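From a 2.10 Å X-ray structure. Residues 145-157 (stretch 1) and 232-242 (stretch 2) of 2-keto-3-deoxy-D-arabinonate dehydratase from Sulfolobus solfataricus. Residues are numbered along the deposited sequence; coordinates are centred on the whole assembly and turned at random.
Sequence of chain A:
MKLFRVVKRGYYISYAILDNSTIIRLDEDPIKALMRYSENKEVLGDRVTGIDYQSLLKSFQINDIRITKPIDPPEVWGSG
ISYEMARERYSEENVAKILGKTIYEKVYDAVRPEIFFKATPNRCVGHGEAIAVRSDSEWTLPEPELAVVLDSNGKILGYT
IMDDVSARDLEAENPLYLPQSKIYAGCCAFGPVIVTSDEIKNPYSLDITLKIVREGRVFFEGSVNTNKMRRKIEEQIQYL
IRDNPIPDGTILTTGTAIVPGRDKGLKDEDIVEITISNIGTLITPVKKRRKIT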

# COMPACT_ATOMS: atom_id res chain seq x y z
N GLU A 145 21.45 -16.26 -25.56
CA GLU A 145 20.41 -15.74 -26.45
C GLU A 145 20.25 -14.24 -26.35
O GLU A 145 20.47 -13.64 -25.30
CB GLU A 145 19.07 -16.42 -26.14
CG GLU A 145 19.16 -17.90 -25.79
CD GLU A 145 17.84 -18.64 -25.88
OE1 GLU A 145 17.88 -19.89 -25.94
OE2 GLU A 145 16.77 -17.99 -25.90
N LEU A 146 19.87 -13.63 -27.47
CA LEU A 146 19.33 -12.28 -27.46
C LEU A 146 17.89 -12.38 -26.95
O LEU A 146 17.14 -13.26 -27.36
CB LEU A 146 19.36 -11.68 -28.87
CG LEU A 146 18.89 -10.23 -29.02
CD1 LEU A 146 19.88 -9.27 -28.35
CD2 LEU A 146 18.70 -9.86 -30.48
N ALA A 147 17.53 -11.48 -26.03
CA ALA A 147 16.18 -11.44 -25.50
C ALA A 147 15.61 -10.03 -25.66
O ALA A 147 16.36 -9.05 -25.67
CB ALA A 147 16.15 -11.87 -24.04
N VAL A 148 14.29 -9.94 -25.79
CA VAL A 148 13.60 -8.65 -25.91
C VAL A 148 12.67 -8.40 -24.72
O VAL A 148 12.01 -9.32 -24.24
CB VAL A 148 12.80 -8.51 -27.24
CG1 VAL A 148 13.75 -8.33 -28.42
CG2 VAL A 148 11.88 -9.71 -27.46
N VAL A 149 12.64 -7.15 -24.26
CA VAL A 149 11.66 -6.72 -23.27
C VAL A 149 10.46 -6.15 -24.03
O VAL A 149 10.63 -5.34 -24.95
CB VAL A 149 12.25 -5.66 -22.29
CG1 VAL A 149 11.23 -5.30 -21.22
CG2 VAL A 149 13.54 -6.18 -21.64
N LEU A 150 9.26 -6.56 -23.64
CA LEU A 150 8.03 -6.26 -24.37
C LEU A 150 7.01 -5.50 -23.54
O LEU A 150 6.92 -5.71 -22.33
CB LEU A 150 7.39 -7.58 -24.82
CG LEU A 150 7.64 -8.25 -26.17
CD1 LEU A 150 8.90 -7.79 -26.90
CD2 LEU A 150 7.61 -9.77 -26.01
N ASP A 151 6.23 -4.63 -24.18
CA ASP A 151 5.00 -4.13 -23.55
C ASP A 151 3.83 -5.07 -23.86
O ASP A 151 4.01 -6.07 -24.57
CB ASP A 151 4.71 -2.65 -23.91
CG ASP A 151 4.21 -2.43 -25.34
OD1 ASP A 151 3.82 -3.40 -26.04
OD2 ASP A 151 4.19 -1.26 -25.77
N SER A 152 2.65 -4.75 -23.34
CA SER A 152 1.48 -5.63 -23.50
C SER A 152 0.97 -5.78 -24.94
O SER A 152 0.25 -6.72 -25.25
CB SER A 152 0.34 -5.21 -22.56
OG SER A 152 -0.03 -3.87 -22.78
N ASN A 153 1.37 -4.86 -25.82
CA ASN A 153 1.06 -4.95 -27.25
C ASN A 153 2.09 -5.72 -28.07
O ASN A 153 1.93 -5.90 -29.28
CB ASN A 153 0.89 -3.55 -27.86
CG ASN A 153 -0.24 -2.77 -27.23
OD1 ASN A 153 -0.12 -1.56 -27.04
ND2 ASN A 153 -1.33 -3.45 -26.90
N GLY A 154 3.15 -6.17 -27.40
CA GLY A 154 4.21 -6.90 -28.08
C GLY A 154 5.23 -6.00 -28.74
O GLY A 154 6.04 -6.46 -29.55
N LYS A 155 5.20 -4.71 -28.40
CA LYS A 155 6.19 -3.76 -28.88
C LYS A 155 7.50 -3.96 -28.11
O LYS A 155 7.49 -4.13 -26.89
CB LYS A 155 5.69 -2.32 -28.71
CG LYS A 155 6.58 -1.28 -29.38
CD LYS A 155 6.24 0.15 -28.94
CE LYS A 155 6.97 1.16 -29.81
NZ LYS A 155 6.73 2.58 -29.39
N ILE A 156 8.61 -3.94 -28.84
CA ILE A 156 9.94 -4.12 -28.25
C ILE A 156 10.39 -2.86 -27.51
O ILE A 156 10.55 -1.80 -28.11
CB ILE A 156 10.99 -4.56 -29.32
CG1 ILE A 156 10.65 -5.97 -29.83
CG2 ILE A 156 12.41 -4.52 -28.74
CD1 ILE A 156 11.34 -6.36 -31.14
N LEU A 157 10.58 -2.99 -26.20
CA LEU A 157 11.01 -1.87 -25.37
C LEU A 157 12.52 -1.83 -25.19
O LEU A 157 13.08 -0.81 -24.77
CB LEU A 157 10.34 -1.94 -23.99
CG LEU A 157 8.81 -1.91 -23.93
CD1 LEU A 157 8.35 -2.16 -22.50
CD2 LEU A 157 8.28 -0.58 -24.46
N LYS A 232 12.42 -14.98 -37.36
CA LYS A 232 12.55 -13.60 -36.90
C LYS A 232 11.77 -13.30 -35.61
O LYS A 232 10.78 -13.98 -35.30
CB LYS A 232 12.21 -12.60 -38.01
CG LYS A 232 10.74 -12.54 -38.41
CD LYS A 232 10.56 -12.11 -39.87
CE LYS A 232 10.96 -10.65 -40.11
NZ LYS A 232 10.58 -10.18 -41.47
N ILE A 233 12.22 -12.29 -34.88
CA ILE A 233 11.67 -11.93 -33.57
C ILE A 233 10.20 -11.50 -33.67
O ILE A 233 9.37 -11.92 -32.85
CB ILE A 233 12.52 -10.84 -32.88
CG1 ILE A 233 13.96 -11.35 -32.67
CG2 ILE A 233 11.89 -10.41 -31.55
CD1 ILE A 233 14.97 -10.27 -32.35
N GLU A 234 9.90 -10.67 -34.66
CA GLU A 234 8.53 -10.22 -34.97
C GLU A 234 7.55 -11.40 -35.02
O GLU A 234 6.46 -11.32 -34.45
CB GLU A 234 8.53 -9.45 -36.30
CG GLU A 234 7.16 -9.08 -36.87
CD GLU A 234 7.24 -8.50 -38.28
OE1 GLU A 234 8.15 -8.88 -39.06
OE2 GLU A 234 6.37 -7.66 -38.63
N GLU A 235 7.94 -12.48 -35.69
CA GLU A 235 7.11 -13.68 -35.79
C GLU A 235 6.99 -14.40 -34.45
O GLU A 235 5.92 -14.92 -34.12
CB GLU A 235 7.67 -14.62 -36.86
CG GLU A 235 6.77 -15.82 -37.16
CD GLU A 235 7.39 -16.80 -38.16
OE1 GLU A 235 8.25 -16.38 -38.97
OE2 GLU A 235 7.00 -17.99 -38.13
N GLN A 236 8.09 -14.43 -33.69
CA GLN A 236 8.07 -15.04 -32.36
C GLN A 236 7.08 -14.31 -31.46
O GLN A 236 6.30 -14.94 -30.75
CB GLN A 236 9.47 -15.04 -31.73
CG GLN A 236 10.53 -15.79 -32.54
CD GLN A 236 11.88 -15.83 -31.82
OE1 GLN A 236 11.98 -15.47 -30.65
NE2 GLN A 236 12.91 -16.28 -32.53
N ILE A 237 7.12 -12.98 -31.50
CA ILE A 237 6.21 -12.14 -30.72
C ILE A 237 4.76 -12.38 -31.14
O ILE A 237 3.88 -12.53 -30.28
CB ILE A 237 6.56 -10.63 -30.82
CG1 ILE A 237 7.97 -10.36 -30.27
CG2 ILE A 237 5.53 -9.78 -30.08
CD1 ILE A 237 8.49 -8.96 -30.54
N GLN A 238 4.51 -12.42 -32.45
CA GLN A 238 3.18 -12.71 -33.01
C GLN A 238 2.55 -13.95 -32.38
O GLN A 238 1.42 -13.90 -31.90
CB GLN A 238 3.25 -12.85 -34.54
CG GLN A 238 1.94 -13.28 -35.20
CD GLN A 238 2.06 -13.61 -36.69
OE1 GLN A 238 1.08 -13.98 -37.33
NE2 GLN A 238 3.27 -13.48 -37.25
N TYR A 239 3.28 -15.06 -32.37
CA TYR A 239 2.76 -16.31 -31.82
C TYR A 239 2.71 -16.33 -30.29
O TYR A 239 1.87 -17.03 -29.71
CB TYR A 239 3.54 -17.52 -32.37
CG TYR A 239 3.14 -17.88 -33.79
CD1 TYR A 239 3.66 -17.19 -34.88
CD2 TYR A 239 2.21 -18.90 -34.03
CE1 TYR A 239 3.28 -17.52 -36.19
CE2 TYR A 239 1.83 -19.24 -35.33
CZ TYR A 239 2.37 -18.54 -36.40
OH TYR A 239 1.98 -18.87 -37.68
N LEU A 240 3.59 -15.57 -29.65
CA LEU A 240 3.57 -15.43 -28.19
C LEU A 240 2.27 -14.78 -27.70
O LEU A 240 1.63 -15.29 -26.78
CB LEU A 240 4.77 -14.61 -27.69
CG LEU A 240 4.75 -14.17 -26.22
CD1 LEU A 240 4.68 -15.37 -25.28
CD2 LEU A 240 5.94 -13.28 -25.87
N ILE A 241 1.90 -13.66 -28.32
CA ILE A 241 0.77 -12.85 -27.84
C ILE A 241 -0.60 -13.28 -28.38
O ILE A 241 -1.63 -12.79 -27.92
CB ILE A 241 1.00 -11.33 -28.07
CG1 ILE A 241 0.97 -10.98 -29.56
CG2 ILE A 241 2.31 -10.89 -27.40
CD1 ILE A 241 0.96 -9.48 -29.85
N ARG A 242 -0.60 -14.21 -29.34
CA ARG A 242 -1.85 -14.70 -29.93
C ARG A 242 -2.76 -15.34 -28.88
O ARG A 242 -2.42 -16.37 -28.31
CB ARG A 242 -1.58 -15.69 -31.06
CG ARG A 242 -2.86 -16.20 -31.73
CD ARG A 242 -2.55 -17.16 -32.86
NE ARG A 242 -1.96 -16.48 -34.01
CZ ARG A 242 -1.60 -17.09 -35.14
NH1 ARG A 242 -1.77 -18.41 -35.27
NH2 ARG A 242 -1.07 -16.40 -36.13

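A short helix, 233-241, lies across a β-hairpin whose strands, 145-150 and 156-157, are joined by a tight turn. The helix axis passes 10.9 Å from that of strand 145-150, at 53° to it, a spacing that leaves room for one layer of interlocked side chains. No hydrogen bond crosses between the stretches; the contact is made by apolar packing.

K232 occupies the N-cap position and takes no part in the contact. Its carbonyl O accepts from Q236 N at 3.2 Å, opening the helical ladder, while its side chain makes a long salt bridge, NZ to E234 OE1 at 3.7 Å.

I233 is the first residue to pack, and it touches three partners. Its CD1 lies 4.2 Å from L146 CD2, and its CG2 lies 4.1 Å from both V148 CG2 and I156 CD1. L146, V148 and L150 point toward the helix because alternation along the strand puts every second side chain on the same face; A147, between two of them, points away. One branched residue thus bridges both strands of the hairpin.

E234 points away, E235 is out of reach, and Q236 points sideways. One helical turn after I233 comes I237, which has the largest area covered by the other stretch. Its CD1 sits 3.8 Å from L150 CD1 and 3.8 Å from I156 CG1, again joining the two strands. Its CG2 comes to 3.4 Å from G154 O, where the turn presses closest to the helix and the CA atoms of G154 and I237 are 6.2 Å apart.

The rule at G154 is steric. A CB there would stand 2.9 Å from I237 CG2, a clash, and 3.2 Å from I241 CD1; the backbone angles, 84/13, by themselves also call for glycine. The type I turn from D151 to G154 is held from within: G154 N donates to D151 O at 3.0 Å, and D151 OD1 accepts from N153 N at 2.9 Å and K155 N at 3.0 Å. These hydrogen bonds of the turn stay within the hairpin.

Q238 and Y239 are out of reach. L240 then adds CD2 against L150 CD2 at 3.9 Å, so L150 contacts both I237 and L240. I241, a turn beyond I237, closes over the hairpin turn, with CD1 3.8 Å from N153 O and CG2 4.5 Å from G154 CA. The pattern reads as I233, I237, L240 and I241: the familiar three-and-four spacing that gathers one apolar helix face against the sheet.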